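Long-range contacts in methyltransferase FkbM (PDB 2PY6), which probably transfers methyl groups through a Rossmann-like domain, though its substrate is not known: residues C289-N294 against L348-G353; T295-F300 against L322-P327; P327-I332 against G353-I358. One frame throughout, in Å; residues are numbered along the deposited sequence.

Interaction 1. Residues C289-N294 against L348-G353; sequences CGAGEN and LSALKG
Glu293 and Ser349 form the direct polar link between the loop after strand 290-291 and the helix 347-352. Ser349 OG donates to Glu293 OE2 at 2.6 Å. The hydroxyl uses the anti lone pair of OE2, the one turned away from OE1. Glu293 CG sits between the backbone N and the carbonyl carbon (chi1 50°), and the chain then runs on extended to its carboxylate.

Lys352 lies alongside Glu293 and points the same way. Its CD passes 3.8 Å from Glu293 OE1. The charged ends are too far apart for a salt bridge, with Glu293 OE2 and Lys352 NZ separated by 4.5 Å. Water 2 joins them instead, donating to OE2 and accepting from NZ. Water 1 makes a second bridge by donating to both Gly292 O and Ala350 O.

The backbones also come close. Gly353 CA makes a CH...O contact with Gly292 O at 3.4 Å, with an angle of 159° at the hydrogen. The apolar part is small: Ala291 CB meets Ala350 CB at 4.1 Å.

On its other side the helix packs through Leu351 on Leu379 and Ile383 of helix 375-386. The contact thus ties the end of strand 290-291, at the edge of a small three-stranded sheet, and the loop after it to the helix that follows strand 338-341, within the Rossmann-like fold of class I methyltransferases.

Interaction 2. Residues T295-F300 against L322-P327; sequences TIRVPF and LIDVRP
Strand 296-299 pairs antiparallel with strand 322-326, their directions 147° apart, and Ile296-Val325 and Val298-Ile323 are the hydrogen-bonded pairs. Each of these pairs has two N-H...O bonds. The shortest runs from Ile323 N to Val298 O at 2.7 Å. CH...O contacts add to the ladder, among them Arg297 CA to Ile323 O.

Arg297 and Asp324 face each other in a non-hydrogen-bonded pair. Their salt bridge joins Arg297 NH1 to Asp324 OD1 at 2.9 Å. The oxygen lies close to the guanidinium plane, but NH1 comes to it from above the carboxylate plane. The two planes are 67° apart. Arg297 CG is anti to the backbone N (chi1 -177°), and the chain stays extended to NE. Leu322 crosses it at about a right angle. Leu322 CB rests over one guanidinium face, toward the rim, 3.4 Å from Arg297 NH2.

The two strands belong to a small mixed sheet of three. Strand 322-326 is its middle strand and also pairs, in parallel, with strand 290-291. The sheet adjoins the Rossmann-like sheet of the domain, strand 290-291 following closely on strand 284-287 of the latter.

The opposite face carries Ile296, Val298, Ile323 and Val325. Val298 CG2 meets Val325 CG2 at 3.9 Å. Ile296 CG2 lies against Val325 CB, the two side chains pointing the same way. Beyond the strand, Phe300 CB reaches Ile323 CG2, but Phe300 is poorly ordered.

At the other end, Thr295 OG1 touches Pro327 CD at 3.4 Å. Arg326 NE donates to water 3, which lies unusually close to Thr295 OG1, while Arg326 NH2 makes a salt bridge to Asp330.

Interaction 3. Residues P327-I332 against G353-I358; sequences PIDDII and GARRAI
Asp329 points its carboxylate at the start of helix 355-361, where both oxygens accept backbone N-H groups. A carboxylate from elsewhere in the chain thus binds N-H groups of the first turn of the helix, on the flank of the Rossmann-like domain. Ala354 holds the N-cap position of that helix. Asp329 OD1 takes the N-H of Ala357 at 3.0 Å, and Asp329 OD2 takes that of Arg356 at 3.0 Å. Both donors come from the syn side, somewhat out of the carboxylate plane. The helix dipole would be expected to favour the negative charge here.

The backbone of Asp329 is tied in as well. Its N donates to Gly353 O at 2.9 Å, in a nearly straight bond of 175°. The residue is thus joined to the other segment through both main chain and side chain.

Ile328 turns toward Ala354, with Ile328 CB 3.7 Å from Ala354 CB. Beyond this contact, Ile328 reaches Val231 and Cys233 of strand 229-233 and Ile258 of strand 254-258. Ile332 continues the apolar side more loosely, its CD1 lying near Ala357 CB.

Arg356 crosses Asp329 obliquely, with the guanidinium and carboxylate planes 47° apart. A bend at chi3 (42°) turns NE back as the chain passes Asp329. Asp329 OD2 lies well out of the guanidinium plane, so the two charges are near without a salt bridge. Instead, Asp329 CB sits over one guanidinium face, 3.4 Å from Arg356 NH1.

How the interactions relate
Interaction 2 lies at the surface. Interactions 1 and 3 are partly buried. Strand 290-291 of interaction 1 is a neighbour of strand 322-326 of interaction 2, joined by the probable hydrogen bonds Gly290 N to Asp324 O and Arg326 N to Gly290 O. Pro327 carries interaction 2 into interaction 3, and Gly353 is common to interactions 1 and 3. Its CA faces Gly292 O in interaction 1, and its O accepts from Asp329 N in interaction 3. The chemistry differs. Interaction 2 is a strand ladder with a salt bridge on one face. Interaction 1 has one direct side-chain bond beside two bridging waters. Interaction 3 adds a backbone bond and apolar contacts to a carboxylate.

Interaction 1. Residues C289-N294 against L348-G353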
loop_
_atom_site.group_PDB
_atom_site.type_symbol
_atom_site.label_atom_id
_atom_site.label_comp_id
_atom_site.label_asym_id
_atom_site.label_seq_id
_atom_site.Cartn_x
_atom_site.Cartn_y
_atom_site.Cartn_z
ATOM N N CYS A 289 1.467 -4.009 -36.248
ATOM C CA CYS A 289 2.341 -3.292 -37.150
ATOM C C CYS A 289 2.333 -1.861 -36.684
ATOM O O CYS A 289 1.518 -1.451 -35.827
ATOM C CB CYS A 289 1.829 -3.338 -38.616
ATOM S SG CYS A 289 0.214 -2.573 -38.912
ATOM N N GLY A 290 3.242 -1.108 -37.280
ATOM C CA GLY A 290 3.306 0.316 -37.098
ATOM C C GLY A 290 2.612 0.996 -38.264
ATOM O O GLY A 290 2.473 0.425 -39.344
ATOM N N ALA A 291 2.123 2.200 -38.025
ATOM C CA ALA A 291 1.464 3.000 -39.041
ATOM C C ALA A 291 2.532 3.902 -39.676
ATOM O O ALA A 291 3.238 4.626 -38.969
ATOM C CB ALA A 291 0.354 3.850 -38.421
ATOM N N GLY A 292 2.604 3.889 -41.008
ATOM C CA GLY A 292 3.576 4.701 -41.747
ATOM C C GLY A 292 3.029 5.009 -43.098
ATOM O O GLY A 292 1.839 4.816 -43.306
ATOM N N GLU A 293 3.853 5.565 -43.984
ATOM C CA GLU A 293 3.378 5.997 -45.283
ATOM C C GLU A 293 3.359 4.910 -46.324
ATOM O O GLU A 293 2.601 4.990 -47.293
ATOM C CB GLU A 293 4.054 7.276 -45.810
ATOM C CG GLU A 293 5.537 7.350 -45.798
ATOM C CD GLU A 293 6.023 8.767 -46.144
ATOM O OE1 GLU A 293 5.840 9.213 -47.307
ATOM O OE2 GLU A 293 6.601 9.418 -45.226
ATOM N N ASN A 294 4.173 3.887 -46.143
ATOM C CA ASN A 294 4.095 2.792 -47.047
ATOM C C ASN A 294 4.329 1.493 -46.322
ATOM O O ASN A 294 4.337 1.475 -45.073
ATOM C CB ASN A 294 4.963 3.069 -48.281
ATOM C CG ASN A 294 6.350 3.467 -47.949
ATOM O OD1 ASN A 294 6.849 3.205 -46.858
ATOM N ND2 ASN A 294 7.015 4.093 -48.923
ATOM N N LEU A 348 3.705 12.355 -39.135
ATOM C CA LEU A 348 3.512 12.903 -40.468
ATOM C C LEU A 348 3.470 11.748 -41.469
ATOM O O LEU A 348 2.587 11.737 -42.299
ATOM C CB LEU A 348 4.616 13.892 -40.835
ATOM C CG LEU A 348 4.443 14.610 -42.186
ATOM C CD1 LEU A 348 3.172 15.423 -42.229
ATOM C CD2 LEU A 348 5.669 15.512 -42.523
ATOM N N SER A 349 4.393 10.774 -41.380
ATOM C CA SER A 349 4.347 9.608 -42.274
ATOM C C SER A 349 3.066 8.781 -42.091
ATOM O O SER A 349 2.482 8.254 -43.059
ATOM C CB SER A 349 5.561 8.697 -42.092
ATOM O OG SER A 349 6.725 9.270 -42.663
ATOM N N ALA A 350 2.636 8.664 -40.851
ATOM C CA ALA A 350 1.439 7.931 -40.546
ATOM C C ALA A 350 0.199 8.556 -41.128
ATOM O O ALA A 350 -0.656 7.846 -41.593
ATOM C CB ALA A 350 1.328 7.750 -39.072
ATOM N N LEU A 351 0.105 9.886 -41.097
ATOM C CA LEU A 351 -0.992 10.610 -41.673
ATOM C C LEU A 351 -1.010 10.518 -43.196
ATOM O O LEU A 351 -2.082 10.440 -43.800
ATOM C CB LEU A 351 -0.946 12.089 -41.249
ATOM C CG LEU A 351 -1.326 12.410 -39.792
ATOM C CD1 LEU A 351 -0.877 13.823 -39.430
ATOM C CD2 LEU A 351 -2.779 12.254 -39.561
ATOM N N LYS A 352 0.162 10.509 -43.813
ATOM C CA LYS A 352 0.256 10.368 -45.264
ATOM C C LYS A 352 -0.228 8.989 -45.662
ATOM O O LYS A 352 -0.814 8.834 -46.706
ATOM C CB LYS A 352 1.690 10.559 -45.748
ATOM C CG LYS A 352 2.217 11.968 -45.552
ATOM C CD LYS A 352 3.654 12.034 -45.906
ATOM C CE LYS A 352 4.073 13.471 -46.032
ATOM N NZ LYS A 352 5.483 13.574 -46.368
ATOM N N GLY A 353 0.016 7.997 -44.819
ATOM C CA GLY A 353 -0.508 6.642 -45.045
ATOM C C GLY A 353 -2.022 6.500 -44.825
ATOM O O GLY A 353 -2.586 5.441 -45.086
HETATM O O HOH W 1 -0.442 5.297 -41.958
HETATM O O HOH W 2 6.969 12.158 -43.935
#

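Interaction 2. Residues T295-F300 against L322-P327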
loop_
_atom_site.group_PDB
_atom_site.type_symbol
_atom_site.label_atom_id
_atom_site.label_comp_id
_atom_site.label_asym_id
_atom_site.label_seq_id
_atom_site.Cartn_x
_atom_site.Cartn_y
_atom_site.Cartn_z
ATOM N N THR A 295 4.399 0.407 -47.091
ATOM C CA THR A 295 4.560 -0.908 -46.565
ATOM C C THR A 295 6.038 -1.298 -46.569
ATOM O O THR A 295 6.644 -1.443 -47.626
ATOM C CB THR A 295 3.747 -1.874 -47.396
ATOM O OG1 THR A 295 2.370 -1.450 -47.401
ATOM C CG2 THR A 295 3.864 -3.305 -46.845
ATOM N N ILE A 296 6.602 -1.478 -45.376
ATOM C CA ILE A 296 8.005 -1.813 -45.221
ATOM C C ILE A 296 8.287 -2.465 -43.863
ATOM O O ILE A 296 7.648 -2.149 -42.880
ATOM C CB ILE A 296 8.874 -0.553 -45.390
ATOM C CG1 ILE A 296 10.356 -0.917 -45.543
ATOM C CG2 ILE A 296 8.614 0.455 -44.253
ATOM C CD1 ILE A 296 11.220 0.301 -45.882
ATOM N N ARG A 297 9.232 -3.403 -43.863
ATOM C CA ARG A 297 9.676 -4.127 -42.697
ATOM C C ARG A 297 11.005 -3.520 -42.273
ATOM O O ARG A 297 11.950 -3.531 -43.041
ATOM C CB ARG A 297 9.844 -5.593 -43.035
ATOM C CG ARG A 297 10.236 -6.406 -41.848
ATOM C CD ARG A 297 10.033 -7.862 -42.086
ATOM N NE ARG A 297 10.350 -8.620 -40.881
ATOM C CZ ARG A 297 9.556 -8.792 -39.814
ATOM N NH1 ARG A 297 8.343 -8.254 -39.735
ATOM N NH2 ARG A 297 10.002 -9.520 -38.793
ATOM N N VAL A 298 11.044 -3.001 -41.045
ATOM C CA VAL A 298 12.178 -2.243 -40.520
ATOM C C VAL A 298 12.477 -2.564 -39.049
ATOM O O VAL A 298 11.590 -3.046 -38.330
ATOM C CB VAL A 298 11.892 -0.687 -40.583
ATOM C CG1 VAL A 298 11.525 -0.251 -41.996
ATOM C CG2 VAL A 298 10.801 -0.288 -39.627
ATOM N N PRO A 299 13.726 -2.298 -38.592
ATOM C CA PRO A 299 14.048 -2.465 -37.159
ATOM C C PRO A 299 13.211 -1.533 -36.296
ATOM O O PRO A 299 12.969 -0.388 -36.686
ATOM C CB PRO A 299 15.512 -2.044 -37.082
ATOM C CG PRO A 299 16.038 -2.248 -38.454
ATOM C CD PRO A 299 14.912 -1.873 -39.361
ATOM N N PHE A 300 12.770 -2.017 -35.137
ATOM C CA PHE A 300 11.905 -1.227 -34.255
ATOM C C PHE A 300 12.702 -0.436 -33.209
ATOM O O PHE A 300 12.899 0.783 -33.366
ATOM C CB PHE A 300 10.855 -2.146 -33.619
ATOM C CG PHE A 300 9.801 -1.433 -32.776
ATOM C CD1 PHE A 300 9.215 -0.237 -33.192
ATOM C CD2 PHE A 300 9.327 -2.027 -31.601
ATOM C CE1 PHE A 300 8.228 0.391 -32.411
ATOM C CE2 PHE A 300 8.347 -1.407 -30.829
ATOM C CZ PHE A 300 7.797 -0.199 -31.237
ATOM N N LEU A 322 12.565 -6.561 -35.625
ATOM C CA LEU A 322 11.916 -6.036 -36.836
ATOM C C LEU A 322 10.401 -5.888 -36.681
ATOM O O LEU A 322 9.748 -6.710 -36.057
ATOM C CB LEU A 322 12.183 -6.959 -38.033
ATOM C CG LEU A 322 13.612 -7.214 -38.512
ATOM C CD1 LEU A 322 13.622 -8.264 -39.613
ATOM C CD2 LEU A 322 14.244 -5.952 -38.996
ATOM N N ILE A 323 9.849 -4.813 -37.224
ATOM C CA ILE A 323 8.394 -4.662 -37.278
ATOM C C ILE A 323 7.920 -4.428 -38.707
ATOM O O ILE A 323 8.676 -3.955 -39.550
ATOM C CB ILE A 323 7.834 -3.519 -36.391
ATOM C CG1 ILE A 323 8.388 -2.156 -36.783
ATOM C CG2 ILE A 323 8.062 -3.831 -34.884
ATOM C CD1 ILE A 323 7.460 -1.015 -36.356
ATOM N N ASP A 324 6.655 -4.762 -38.957
ATOM C CA ASP A 324 6.011 -4.411 -40.210
ATOM C C ASP A 324 5.415 -3.024 -40.002
ATOM O O ASP A 324 4.888 -2.739 -38.928
ATOM C CB ASP A 324 4.887 -5.371 -40.559
ATOM C CG ASP A 324 5.387 -6.740 -40.994
ATOM O OD1 ASP A 324 6.522 -6.873 -41.486
ATOM O OD2 ASP A 324 4.615 -7.695 -40.865
ATOM N N VAL A 325 5.543 -2.179 -41.016
ATOM C CA VAL A 325 4.996 -0.836 -41.059
ATOM C C VAL A 325 4.107 -0.860 -42.312
ATOM O O VAL A 325 4.509 -1.378 -43.361
ATOM C CB VAL A 325 6.115 0.252 -41.161
ATOM C CG1 VAL A 325 5.535 1.656 -41.410
ATOM C CG2 VAL A 325 6.973 0.248 -39.906
ATOM N N ARG A 326 2.880 -0.372 -42.167
ATOM C CA ARG A 326 1.915 -0.354 -43.234
ATOM C C ARG A 326 1.165 0.953 -43.156
ATOM O O ARG A 326 1.090 1.531 -42.064
ATOM C CB ARG A 326 0.912 -1.475 -42.990
ATOM C CG ARG A 326 1.529 -2.894 -42.925
ATOM C CD ARG A 326 0.420 -3.902 -42.666
ATOM N NE ARG A 326 -0.551 -3.902 -43.752
ATOM C CZ ARG A 326 -1.779 -4.405 -43.673
ATOM N NH1 ARG A 326 -2.233 -4.947 -42.565
ATOM N NH2 ARG A 326 -2.560 -4.352 -44.734
ATOM N N PRO A 327 0.618 1.431 -44.295
ATOM C CA PRO A 327 -0.225 2.610 -44.241
ATOM C C PRO A 327 -1.636 2.260 -43.746
ATOM O O PRO A 327 -2.133 1.182 -44.052
ATOM C CB PRO A 327 -0.255 3.099 -45.704
ATOM C CG PRO A 327 -0.111 1.864 -46.484
ATOM C CD PRO A 327 0.780 0.953 -45.675
HETATM O O HOH W 3 0.559 -2.881 -46.524
#

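Interaction 3. Residues P327-I332 against G353-I358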
loop_
_atom_site.group_PDB
_atom_site.type_symbol
_atom_site.label_atom_id
_atom_site.label_comp_id
_atom_site.label_asym_id
_atom_site.label_seq_id
_atom_site.Cartn_x
_atom_site.Cartn_y
_atom_site.Cartn_z
ATOM N N PRO A 327 0.618 1.431 -44.295
ATOM C CA PRO A 327 -0.225 2.610 -44.241
ATOM C C PRO A 327 -1.636 2.260 -43.746
ATOM O O PRO A 327 -2.133 1.182 -44.052
ATOM C CB PRO A 327 -0.255 3.099 -45.704
ATOM C CG PRO A 327 -0.111 1.864 -46.484
ATOM C CD PRO A 327 0.780 0.953 -45.675
ATOM N N ILE A 328 -2.236 3.181 -42.997
ATOM C CA ILE A 328 -3.610 3.043 -42.460
ATOM C C ILE A 328 -4.653 2.689 -43.529
ATOM O O ILE A 328 -5.501 1.843 -43.286
ATOM C CB ILE A 328 -4.034 4.336 -41.698
ATOM C CG1 ILE A 328 -3.305 4.389 -40.358
ATOM C CG2 ILE A 328 -5.558 4.380 -41.422
ATOM C CD1 ILE A 328 -3.215 5.756 -39.726
ATOM N N ASP A 329 -4.576 3.352 -44.684
ATOM C CA ASP A 329 -5.467 3.122 -45.806
ATOM C C ASP A 329 -5.440 1.654 -46.259
ATOM O O ASP A 329 -6.417 1.153 -46.763
ATOM C CB ASP A 329 -5.084 3.996 -47.018
ATOM C CG ASP A 329 -5.404 5.470 -46.836
ATOM O OD1 ASP A 329 -6.307 5.808 -46.060
ATOM O OD2 ASP A 329 -4.768 6.298 -47.523
ATOM N N ASP A 330 -4.315 0.976 -46.113
ATOM C CA ASP A 330 -4.231 -0.485 -46.471
ATOM C C ASP A 330 -4.634 -1.401 -45.307
ATOM O O ASP A 330 -5.160 -2.474 -45.520
ATOM C CB ASP A 330 -2.849 -0.871 -47.013
ATOM C CG ASP A 330 -2.849 -2.243 -47.693
ATOM O OD1 ASP A 330 -3.705 -2.489 -48.572
ATOM O OD2 ASP A 330 -1.978 -3.072 -47.367
ATOM N N ILE A 331 -4.395 -0.970 -44.079
ATOM C CA ILE A 331 -4.716 -1.780 -42.875
ATOM C C ILE A 331 -6.220 -1.941 -42.674
ATOM O O ILE A 331 -6.705 -3.040 -42.366
ATOM C CB ILE A 331 -4.085 -1.134 -41.585
ATOM C CG1 ILE A 331 -2.555 -1.162 -41.648
ATOM C CG2 ILE A 331 -4.576 -1.841 -40.301
ATOM C CD1 ILE A 331 -1.832 -0.250 -40.612
ATOM N N ILE A 332 -6.944 -0.833 -42.810
ATOM C CA ILE A 332 -8.397 -0.803 -42.615
ATOM C C ILE A 332 -9.140 -1.237 -43.867
ATOM O O ILE A 332 -8.548 -1.274 -44.957
ATOM C CB ILE A 332 -8.898 0.599 -42.119
ATOM C CG1 ILE A 332 -8.799 1.697 -43.180
ATOM C CG2 ILE A 332 -8.165 1.003 -40.836
ATOM C CD1 ILE A 332 -9.138 3.084 -42.638
ATOM N N GLY A 353 0.016 7.997 -44.819
ATOM C CA GLY A 353 -0.508 6.642 -45.045
ATOM C C GLY A 353 -2.022 6.500 -44.825
ATOM O O GLY A 353 -2.586 5.441 -45.086
ATOM N N ALA A 354 -2.667 7.564 -44.339
ATOM C CA ALA A 354 -4.119 7.627 -44.156
ATOM C C ALA A 354 -4.759 8.708 -45.037
ATOM O O ALA A 354 -5.928 9.043 -44.853
ATOM C CB ALA A 354 -4.441 7.886 -42.649
ATOM N N ARG A 355 -4.033 9.221 -46.035
ATOM C CA ARG A 355 -4.553 10.332 -46.828
ATOM C C ARG A 355 -5.850 10.111 -47.548
ATOM O O ARG A 355 -6.582 11.072 -47.705
ATOM C CB ARG A 355 -3.521 10.932 -47.808
ATOM C CG ARG A 355 -3.011 10.062 -48.875
ATOM C CD ARG A 355 -1.744 10.666 -49.491
ATOM N NE ARG A 355 -1.152 9.793 -50.521
ATOM C CZ ARG A 355 -0.105 8.967 -50.380
ATOM N NH1 ARG A 355 0.579 8.837 -49.237
ATOM N NH2 ARG A 355 0.288 8.257 -51.440
ATOM N N ARG A 356 -6.114 8.888 -48.004
ATOM C CA ARG A 356 -7.350 8.567 -48.704
ATOM C C ARG A 356 -8.499 8.615 -47.714
ATOM O O ARG A 356 -9.543 9.168 -47.991
ATOM C CB ARG A 356 -7.271 7.186 -49.369
ATOM C CG ARG A 356 -6.341 7.142 -50.590
ATOM C CD ARG A 356 -5.784 5.751 -50.875
ATOM N NE ARG A 356 -6.796 4.717 -50.727
ATOM C CZ ARG A 356 -6.552 3.446 -50.412
ATOM N NH1 ARG A 356 -5.311 2.990 -50.223
ATOM N NH2 ARG A 356 -7.576 2.608 -50.279
ATOM N N ALA A 357 -8.292 8.050 -46.537
ATOM C CA ALA A 357 -9.328 8.068 -45.514
ATOM C C ALA A 357 -9.648 9.518 -45.082
ATOM O O ALA A 357 -10.816 9.912 -44.945
ATOM C CB ALA A 357 -8.874 7.248 -44.298
ATOM N N ILE A 358 -8.597 10.288 -44.842
ATOM C CA ILE A 358 -8.732 11.669 -44.377
ATOM C C ILE A 358 -9.351 12.530 -45.469
ATOM O O ILE A 358 -10.374 13.172 -45.236
ATOM C CB ILE A 358 -7.379 12.223 -43.828
ATOM C CG1 ILE A 358 -6.984 11.487 -42.532
ATOM C CG2 ILE A 358 -7.468 13.742 -43.530
ATOM C CD1 ILE A 358 -5.491 11.662 -42.131
#